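PDB 1Q1H: transcription factor E from Sulfolobus solfataricus, which helps archaeal RNA polymerase start transcription by enhancing TATA-box recognition and polymerase recruitment, its winged helix domain being involved in binding DNA in the preinitiation complex. Local coordinates for residues E5-I9 with L24-L28; T32-D36 with I77-K81. All blocks are in the same frame, centred on the assembly; numbering follows the deposited sequence.

Contact 1 of 2, residues E5-I9 with L24-L28; sequences EDLFI and LRILL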
ATOM      1  N   GLU A   5       2.124 -11.796  -7.175  1.00 73.39           N
ATOM      2  CA  GLU A   5       1.276 -11.109  -6.200  1.00 72.60           C
ATOM      3  C   GLU A   5       1.510 -11.841  -4.887  1.00 72.71           C
ATOM      4  O   GLU A   5       0.753 -11.706  -3.932  1.00 73.45           O
ATOM      5  CB  GLU A   5      -0.211 -11.180  -6.581  1.00 71.00           C
ATOM      6  CG  GLU A   5      -1.096 -10.204  -5.799  1.00 71.24           C
ATOM      7  CD  GLU A   5      -2.594 -10.483  -5.945  1.00 73.50           C
ATOM      8  OE1 GLU A   5      -3.047 -11.581  -5.547  1.00 74.79           O
ATOM      9  OE2 GLU A   5      -3.327  -9.602  -6.449  1.00 75.01           O
ATOM     10  N   ASP A   6       2.576 -12.633  -4.874  1.00 73.85           N
ATOM     11  CA  ASP A   6       2.987 -13.410  -3.711  1.00 72.69           C
ATOM     12  C   ASP A   6       4.491 -13.216  -3.536  1.00 71.59           C
ATOM     13  O   ASP A   6       4.979 -13.018  -2.431  1.00 73.74           O
ATOM     14  CB  ASP A   6       2.657 -14.893  -3.911  1.00 72.73           C
ATOM     15  CG  ASP A   6       1.167 -15.189  -3.776  1.00 71.17           C
ATOM     16  OD1 ASP A   6       0.557 -14.734  -2.787  1.00 73.19           O
ATOM     17  OD2 ASP A   6       0.609 -15.885  -4.648  1.00 69.03           O
ATOM     18  N   LEU A   7       5.224 -13.275  -4.638  1.00 67.98           N
ATOM     19  CA  LEU A   7       6.661 -13.060  -4.600  1.00 67.34           C
ATOM     20  C   LEU A   7       6.831 -11.609  -4.157  1.00 67.65           C
ATOM     21  O   LEU A   7       7.943 -11.130  -3.895  1.00 65.73           O
ATOM     22  CB  LEU A   7       7.248 -13.268  -6.002  1.00 68.47           C
ATOM     23  CG  LEU A   7       8.598 -12.649  -6.378  1.00 69.88           C
ATOM     24  CD1 LEU A   7       9.701 -13.217  -5.494  1.00 70.08           C
ATOM     25  CD2 LEU A   7       8.883 -12.924  -7.861  1.00 68.10           C
ATOM     26  N   PHE A   8       5.696 -10.924  -4.078  1.00 66.75           N
ATOM     27  CA  PHE A   8       5.632  -9.523  -3.686  1.00 65.86           C
ATOM     28  C   PHE A   8       5.314  -9.470  -2.192  1.00 66.77           C
ATOM     29  O   PHE A   8       5.984  -8.768  -1.431  1.00 69.48           O
ATOM     30  CB  PHE A   8       4.539  -8.812  -4.512  1.00 61.20           C
ATOM     31  CG  PHE A   8       4.569  -7.309  -4.420  1.00 56.51           C
ATOM     32  CD1 PHE A   8       5.749  -6.602  -4.662  1.00 55.72           C
ATOM     33  CD2 PHE A   8       3.412  -6.598  -4.105  1.00 54.62           C
ATOM     34  CE1 PHE A   8       5.777  -5.206  -4.592  1.00 52.14           C
ATOM     35  CE2 PHE A   8       3.424  -5.204  -4.031  1.00 49.63           C
ATOM     36  CZ  PHE A   8       4.605  -4.509  -4.275  1.00 53.31           C
ATOM     37  N   ILE A   9       4.301 -10.232  -1.782  1.00 64.29           N
ATOM     38  CA  ILE A   9       3.881 -10.288  -0.388  1.00 64.47           C
ATOM     39  C   ILE A   9       4.873 -11.086   0.447  1.00 63.87           C
ATOM     40  O   ILE A   9       4.768 -11.147   1.667  1.00 62.74           O
ATOM     41  CB  ILE A   9       2.485 -10.929  -0.273  1.00 65.70           C
ATOM     42  CG1 ILE A   9       1.483 -10.091  -1.073  1.00 68.35           C
ATOM     43  CG2 ILE A   9       2.056 -11.023   1.193  1.00 65.85           C
ATOM     44  CD1 ILE A   9       0.047 -10.536  -0.931  1.00 70.30           C
ATOM     45  N   LEU A  24      -0.553  -3.822   2.018  1.00 54.08           N
ATOM     46  CA  LEU A  24      -0.187  -4.118   0.634  1.00 55.01           C
ATOM     47  C   LEU A  24      -1.288  -4.930  -0.031  1.00 58.78           C
ATOM     48  O   LEU A  24      -1.535  -4.796  -1.227  1.00 59.91           O
ATOM     49  CB  LEU A  24       1.124  -4.898   0.587  1.00 43.75           C
ATOM     50  CG  LEU A  24       1.933  -4.800  -0.704  1.00 43.17           C
ATOM     51  CD1 LEU A  24       2.267  -3.349  -0.963  1.00 43.13           C
ATOM     52  CD2 LEU A  24       3.217  -5.632  -0.603  1.00 37.58           C
ATOM     53  N   ARG A  25      -1.949  -5.761   0.769  1.00 63.21           N
ATOM     54  CA  ARG A  25      -3.033  -6.615   0.310  1.00 64.65           C
ATOM     55  C   ARG A  25      -4.196  -5.860  -0.328  1.00 65.69           C
ATOM     56  O   ARG A  25      -4.373  -5.925  -1.546  1.00 67.47           O
ATOM     57  CB  ARG A  25      -3.546  -7.467   1.474  1.00 67.41           C
ATOM     58  CG  ARG A  25      -2.676  -8.679   1.787  1.00 67.54           C
ATOM     59  CD  ARG A  25      -2.536  -9.556   0.555  1.00 67.84           C
ATOM     60  NE  ARG A  25      -3.831  -9.901  -0.023  1.00 67.33           N
ATOM     61  CZ  ARG A  25      -4.037 -10.147  -1.315  1.00 67.37           C
ATOM     62  NH1 ARG A  25      -3.031 -10.085  -2.182  1.00 65.64           N
ATOM     63  NH2 ARG A  25      -5.253 -10.457  -1.741  1.00 68.09           N
ATOM     64  N   ILE A  26      -4.990  -5.167   0.490  1.00 65.19           N
ATOM     65  CA  ILE A  26      -6.136  -4.394  -0.005  1.00 65.08           C
ATOM     66  C   ILE A  26      -5.773  -3.709  -1.322  1.00 66.50           C
ATOM     67  O   ILE A  26      -6.574  -3.657  -2.255  1.00 67.08           O
ATOM     68  CB  ILE A  26      -6.564  -3.272   0.986  1.00 62.82           C
ATOM     69  CG1 ILE A  26      -7.167  -3.861   2.264  1.00 61.64           C
ATOM     70  CG2 ILE A  26      -7.582  -2.365   0.314  1.00 60.99           C
ATOM     71  CD1 ILE A  26      -6.223  -4.746   3.054  1.00 63.83           C
ATOM     72  N   LEU A  27      -4.560  -3.169  -1.374  1.00 63.92           N
ATOM     73  CA  LEU A  27      -4.073  -2.496  -2.563  1.00 62.50           C
ATOM     74  C   LEU A  27      -4.066  -3.488  -3.716  1.00 61.08           C
ATOM     75  O   LEU A  27      -4.775  -3.302  -4.704  1.00 62.95           O
ATOM     76  CB  LEU A  27      -2.654  -1.952  -2.323  1.00 62.83           C
ATOM     77  CG  LEU A  27      -2.450  -0.718  -1.431  1.00 59.98           C
ATOM     78  CD1 LEU A  27      -0.973  -0.467  -1.231  1.00 60.82           C
ATOM     79  CD2 LEU A  27      -3.094   0.497  -2.070  1.00 58.96           C
ATOM     80  N   LEU A  28      -3.271  -4.549  -3.578  1.00 64.45           N
ATOM     81  CA  LEU A  28      -3.163  -5.581  -4.616  1.00 61.59           C
ATOM     82  C   LEU A  28      -4.544  -6.060  -5.050  1.00 61.92           C
ATOM     83  O   LEU A  28      -4.716  -6.523  -6.173  1.00 58.89           O
ATOM     84  CB  LEU A  28      -2.311  -6.765  -4.115  1.00 54.05           C
ATOM     85  CG  LEU A  28      -0.806  -6.482  -3.931  1.00 55.79           C
ATOM     86  CD1 LEU A  28      -0.088  -7.627  -3.242  1.00 53.96           C
ATOM     87  CD2 LEU A  28      -0.185  -6.242  -5.287  1.00 58.37           C
TER
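Phe8 packs on Leu24 and Leu28, and Ile9 on Leu28, where helix 7-13 lies against helix 21-30, a worked example of how a winged helix core can be extended: the added N-terminal helix fits the extended winged helix domain described for this protein. The apolar half is close-packed. Phe8, its CG opposite the backbone N (chi1 -168°), brings its ring against helix 21-30, crossing Leu24 at about a right angle, with CE2 3.5 Å from Leu24 CD2. Leu28 divides its two methyls: CD1 sits at the edge of the Phe8 ring, near its plane, and also packs 3.6 Å from Ile9 CG1, while CD2 lies 3.8 Å from Phe8 CD2. Phe62 meets the same ring from outside the two segments.

The partly exposed side is looser. Glu5 reaches over with an extended chain, but its bridge to Arg25 is long, 3.7 Å from OE1 to NH1, and the carboxylate and guanidinium planes stand 74° apart, not as a flat paired fork. The stronger acidic partner of Arg25 is Asp29, which its NH2 engages in a salt bridge. With an alanine in place of Glu5, Arg25 would probably keep only Asp29 of these two acids, and part of Leu28 would be uncovered. The acid's aliphatic portion does pack there, sliding past the leucine in the opposite direction until Glu5 CG rests 3.8 Å from Leu28 CD1.

Contact 2 of 2, residues T32-D36 with I77-K81; sequences TEMTD and IYYWK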
ATOM      1  N   THR A  32      -6.534  -0.532  -8.087  1.00 62.98           N
ATOM      2  CA  THR A  32      -6.503   0.869  -8.495  1.00 62.07           C
ATOM      3  C   THR A  32      -6.177   1.694  -7.257  1.00 59.80           C
ATOM      4  O   THR A  32      -6.438   1.255  -6.133  1.00 58.37           O
ATOM      5  CB  THR A  32      -7.857   1.330  -9.056  1.00 62.77           C
ATOM      6  OG1 THR A  32      -8.489   0.247  -9.743  1.00 65.82           O
ATOM      7  CG2 THR A  32      -7.648   2.471 -10.041  1.00 65.92           C
ATOM      8  N   GLU A  33      -5.621   2.886  -7.471  1.00 60.73           N
ATOM      9  CA  GLU A  33      -5.218   3.776  -6.382  1.00 62.65           C
ATOM     10  C   GLU A  33      -6.154   3.780  -5.196  1.00 61.11           C
ATOM     11  O   GLU A  33      -7.371   3.658  -5.347  1.00 61.19           O
ATOM     12  CB  GLU A  33      -5.100   5.221  -6.845  1.00 66.45           C
ATOM     13  CG  GLU A  33      -4.761   5.437  -8.287  1.00 75.71           C
ATOM     14  CD  GLU A  33      -4.548   6.906  -8.569  1.00 80.55           C
ATOM     15  OE1 GLU A  33      -3.475   7.420  -8.197  1.00 82.64           O
ATOM     16  OE2 GLU A  33      -5.458   7.550  -9.134  1.00 84.97           O
ATOM     17  N   MET A  34      -5.564   3.956  -4.017  1.00 57.53           N
ATOM     18  CA  MET A  34      -6.306   4.018  -2.774  1.00 56.79           C
ATOM     19  C   MET A  34      -5.687   5.092  -1.879  1.00 57.14           C
ATOM     20  O   MET A  34      -4.587   5.570  -2.144  1.00 57.65           O
ATOM     21  CB  MET A  34      -6.283   2.655  -2.089  1.00 59.07           C
ATOM     22  CG  MET A  34      -7.020   1.565  -2.866  1.00 58.23           C
ATOM     23  SD  MET A  34      -7.819   0.353  -1.769  1.00 62.88           S
ATOM     24  CE  MET A  34      -9.219   1.309  -1.214  1.00 54.70           C
ATOM     25  N   THR A  35      -6.389   5.491  -0.827  1.00 58.43           N
ATOM     26  CA  THR A  35      -5.862   6.520   0.066  1.00 61.68           C
ATOM     27  C   THR A  35      -6.031   6.127   1.524  1.00 62.28           C
ATOM     28  O   THR A  35      -7.096   5.670   1.914  1.00 62.15           O
ATOM     29  CB  THR A  35      -6.562   7.864  -0.161  1.00 61.98           C
ATOM     30  OG1 THR A  35      -5.942   8.852   0.662  1.00 65.78           O
ATOM     31  CG2 THR A  35      -8.039   7.770   0.192  1.00 63.57           C
ATOM     32  N   ASP A  36      -4.987   6.311   2.328  1.00 63.24           N
ATOM     33  CA  ASP A  36      -5.047   5.931   3.735  1.00 64.92           C
ATOM     34  C   ASP A  36      -6.488   5.806   4.217  1.00 66.22           C
ATOM     35  O   ASP A  36      -6.861   4.776   4.781  1.00 67.01           O
ATOM     36  CB  ASP A  36      -4.259   6.915   4.610  1.00 66.60           C
ATOM     37  CG  ASP A  36      -4.650   8.350   4.378  1.00 69.95           C
ATOM     38  OD1 ASP A  36      -4.185   9.216   5.138  1.00 70.94           O
ATOM     39  OD2 ASP A  36      -5.419   8.618   3.435  1.00 73.35           O
ATOM     40  N   ILE A  77      -4.111  15.751  -1.559  1.00 63.70           N
ATOM     41  CA  ILE A  77      -4.347  14.341  -1.296  1.00 63.04           C
ATOM     42  C   ILE A  77      -3.256  13.415  -1.820  1.00 60.85           C
ATOM     43  O   ILE A  77      -2.693  13.634  -2.886  1.00 60.06           O
ATOM     44  CB  ILE A  77      -5.696  13.886  -1.880  1.00 65.97           C
ATOM     45  CG1 ILE A  77      -6.780  14.903  -1.539  1.00 68.17           C
ATOM     46  CG2 ILE A  77      -6.090  12.539  -1.290  1.00 66.99           C
ATOM     47  CD1 ILE A  77      -8.111  14.617  -2.211  1.00 70.87           C
ATOM     48  N   TYR A  78      -2.957  12.379  -1.050  1.00 58.98           N
ATOM     49  CA  TYR A  78      -1.956  11.408  -1.457  1.00 58.68           C
ATOM     50  C   TYR A  78      -2.688  10.154  -1.874  1.00 59.15           C
ATOM     51  O   TYR A  78      -3.646   9.746  -1.215  1.00 58.34           O
ATOM     52  CB  TYR A  78      -1.021  11.055  -0.303  1.00 57.21           C
ATOM     53  CG  TYR A  78      -0.185  12.198   0.196  1.00 59.19           C
ATOM     54  CD1 TYR A  78      -0.738  13.200   0.969  1.00 61.52           C
ATOM     55  CD2 TYR A  78       1.176  12.259  -0.084  1.00 60.45           C
ATOM     56  CE1 TYR A  78       0.048  14.239   1.461  1.00 65.23           C
ATOM     57  CE2 TYR A  78       1.968  13.290   0.402  1.00 62.32           C
ATOM     58  CZ  TYR A  78       1.398  14.273   1.174  1.00 63.47           C
ATOM     59  OH  TYR A  78       2.171  15.293   1.667  1.00 69.22           O
ATOM     60  N   TYR A  79      -2.253   9.552  -2.976  1.00 59.36           N
ATOM     61  CA  TYR A  79      -2.864   8.319  -3.432  1.00 58.91           C
ATOM     62  C   TYR A  79      -1.789   7.258  -3.527  1.00 59.36           C
ATOM     63  O   TYR A  79      -0.686   7.509  -4.005  1.00 59.98           O
ATOM     64  CB  TYR A  79      -3.550   8.499  -4.778  1.00 61.98           C
ATOM     65  CG  TYR A  79      -4.855   9.247  -4.701  1.00 66.37           C
ATOM     66  CD1 TYR A  79      -4.884  10.640  -4.605  1.00 68.92           C
ATOM     67  CD2 TYR A  79      -6.066   8.567  -4.753  1.00 68.89           C
ATOM     68  CE1 TYR A  79      -6.092  11.335  -4.573  1.00 71.14           C
ATOM     69  CE2 TYR A  79      -7.282   9.251  -4.719  1.00 71.01           C
ATOM     70  CZ  TYR A  79      -7.288  10.632  -4.632  1.00 71.57           C
ATOM     71  OH  TYR A  79      -8.489  11.302  -4.616  1.00 72.78           O
ATOM     72  N   TRP A  80      -2.111   6.065  -3.057  1.00 57.50           N
ATOM     73  CA  TRP A  80      -1.150   4.982  -3.073  1.00 57.30           C
ATOM     74  C   TRP A  80      -1.464   3.916  -4.102  1.00 58.79           C
ATOM     75  O   TRP A  80      -2.624   3.699  -4.465  1.00 58.09           O
ATOM     76  CB  TRP A  80      -1.061   4.377  -1.672  1.00 55.59           C
ATOM     77  CG  TRP A  80      -0.761   5.425  -0.674  1.00 54.37           C
ATOM     78  CD1 TRP A  80      -1.652   6.266  -0.070  1.00 52.83           C
ATOM     79  CD2 TRP A  80       0.536   5.833  -0.235  1.00 51.63           C
ATOM     80  NE1 TRP A  80      -0.984   7.180   0.718  1.00 50.54           N
ATOM     81  CE2 TRP A  80       0.360   6.934   0.633  1.00 48.84           C
ATOM     82  CE3 TRP A  80       1.830   5.379  -0.495  1.00 50.83           C
ATOM     83  CZ2 TRP A  80       1.425   7.579   1.241  1.00 49.08           C
ATOM     84  CZ3 TRP A  80       2.888   6.016   0.111  1.00 53.07           C
ATOM     85  CH2 TRP A  80       2.681   7.109   0.971  1.00 53.87           C
ATOM     86  N   LYS A  81      -0.413   3.258  -4.571  1.00 54.27           N
ATOM     87  CA  LYS A  81      -0.544   2.202  -5.555  1.00 54.63           C
ATOM     88  C   LYS A  81       0.594   1.238  -5.250  1.00 51.69           C
ATOM     89  O   LYS A  81       1.584   1.634  -4.627  1.00 50.28           O
ATOM     90  CB  LYS A  81      -0.383   2.792  -6.964  1.00 60.05           C
ATOM     91  CG  LYS A  81      -1.116   2.051  -8.080  1.00 62.86           C
ATOM     92  CD  LYS A  81      -0.982   2.785  -9.414  1.00 66.55           C
ATOM     93  CE  LYS A  81      -1.559   1.978 -10.586  1.00 68.58           C
ATOM     94  NZ  LYS A  81      -1.368   2.656 -11.915  1.00 67.34           N
TER
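Glu33 is the first residue of 32-36 to lie against strand 77-81, and it does so beside Tyr79. The two side chains pass at a slant, with the carboxylate and ring planes 29° apart, and Glu33 OE1 stands 3.6 Å from Tyr79 CB. The charge of that carboxylate is met by Arg66, on the neighbouring strand 64-68.

Met34 follows and makes the one beta bridge, an antiparallel hydrogen-bonded pair with Trp80. Met34 N donates to Trp80 O over 3.0 Å, and Trp80 N returns a nearly straight bond of 2.7 Å to Met34 O, with an angle of 176° at the hydrogen. This single pair adds a short third strand-like segment, one bridge long, beside strand 77-81, consistent with the place of the first strand in a winged helix fold. The CA-CB bond of Met34 points away from the strand, and its side chain packs on Ile26 and Leu27 of helix 21-30.

Thr35 continues with its hydroxyl. The threonine torsion (chi1 -176°) sets OG1 on the far side of CB from the backbone N, which brings it 3.1 Å from Tyr78 O and 2.8 Å from Asp36 OD2, two acceptors competing for one proton.

Asp36 closes the walk: its backbone N lies 4.1 Å from Trp80 CD1, and its OD1 forms a salt bridge with Arg51 of helix 47-60. The chemistry implies a junction fixed chiefly by backbone bonding at Met34, while the charged groups of Glu33 and Asp36 extend its ties to the wing and to helix 47-60.

In the fold
The two contacts follow one another along the chain: contact 1 is complete before residues 32-36 open contact 2, and their centres lie about 15 Å apart, on opposite sides of the chain's centre. Helix 21-30 joins them. One part of its surface receives the N-terminal helix 7-13; another presents Ile26 and Leu27 to the second site, where Ile26 CG2 packs 3.4 Å from Met34 SD and Leu27 CD2 lies 3.9 Å from Met34 CB. Helix 21-30 is thus one link between the N-terminal helix and the wing sheet of strands 64-68 and 77-81, and both contacts lie in the winged helix domain, which is involved in binding DNA in the preinitiation complex.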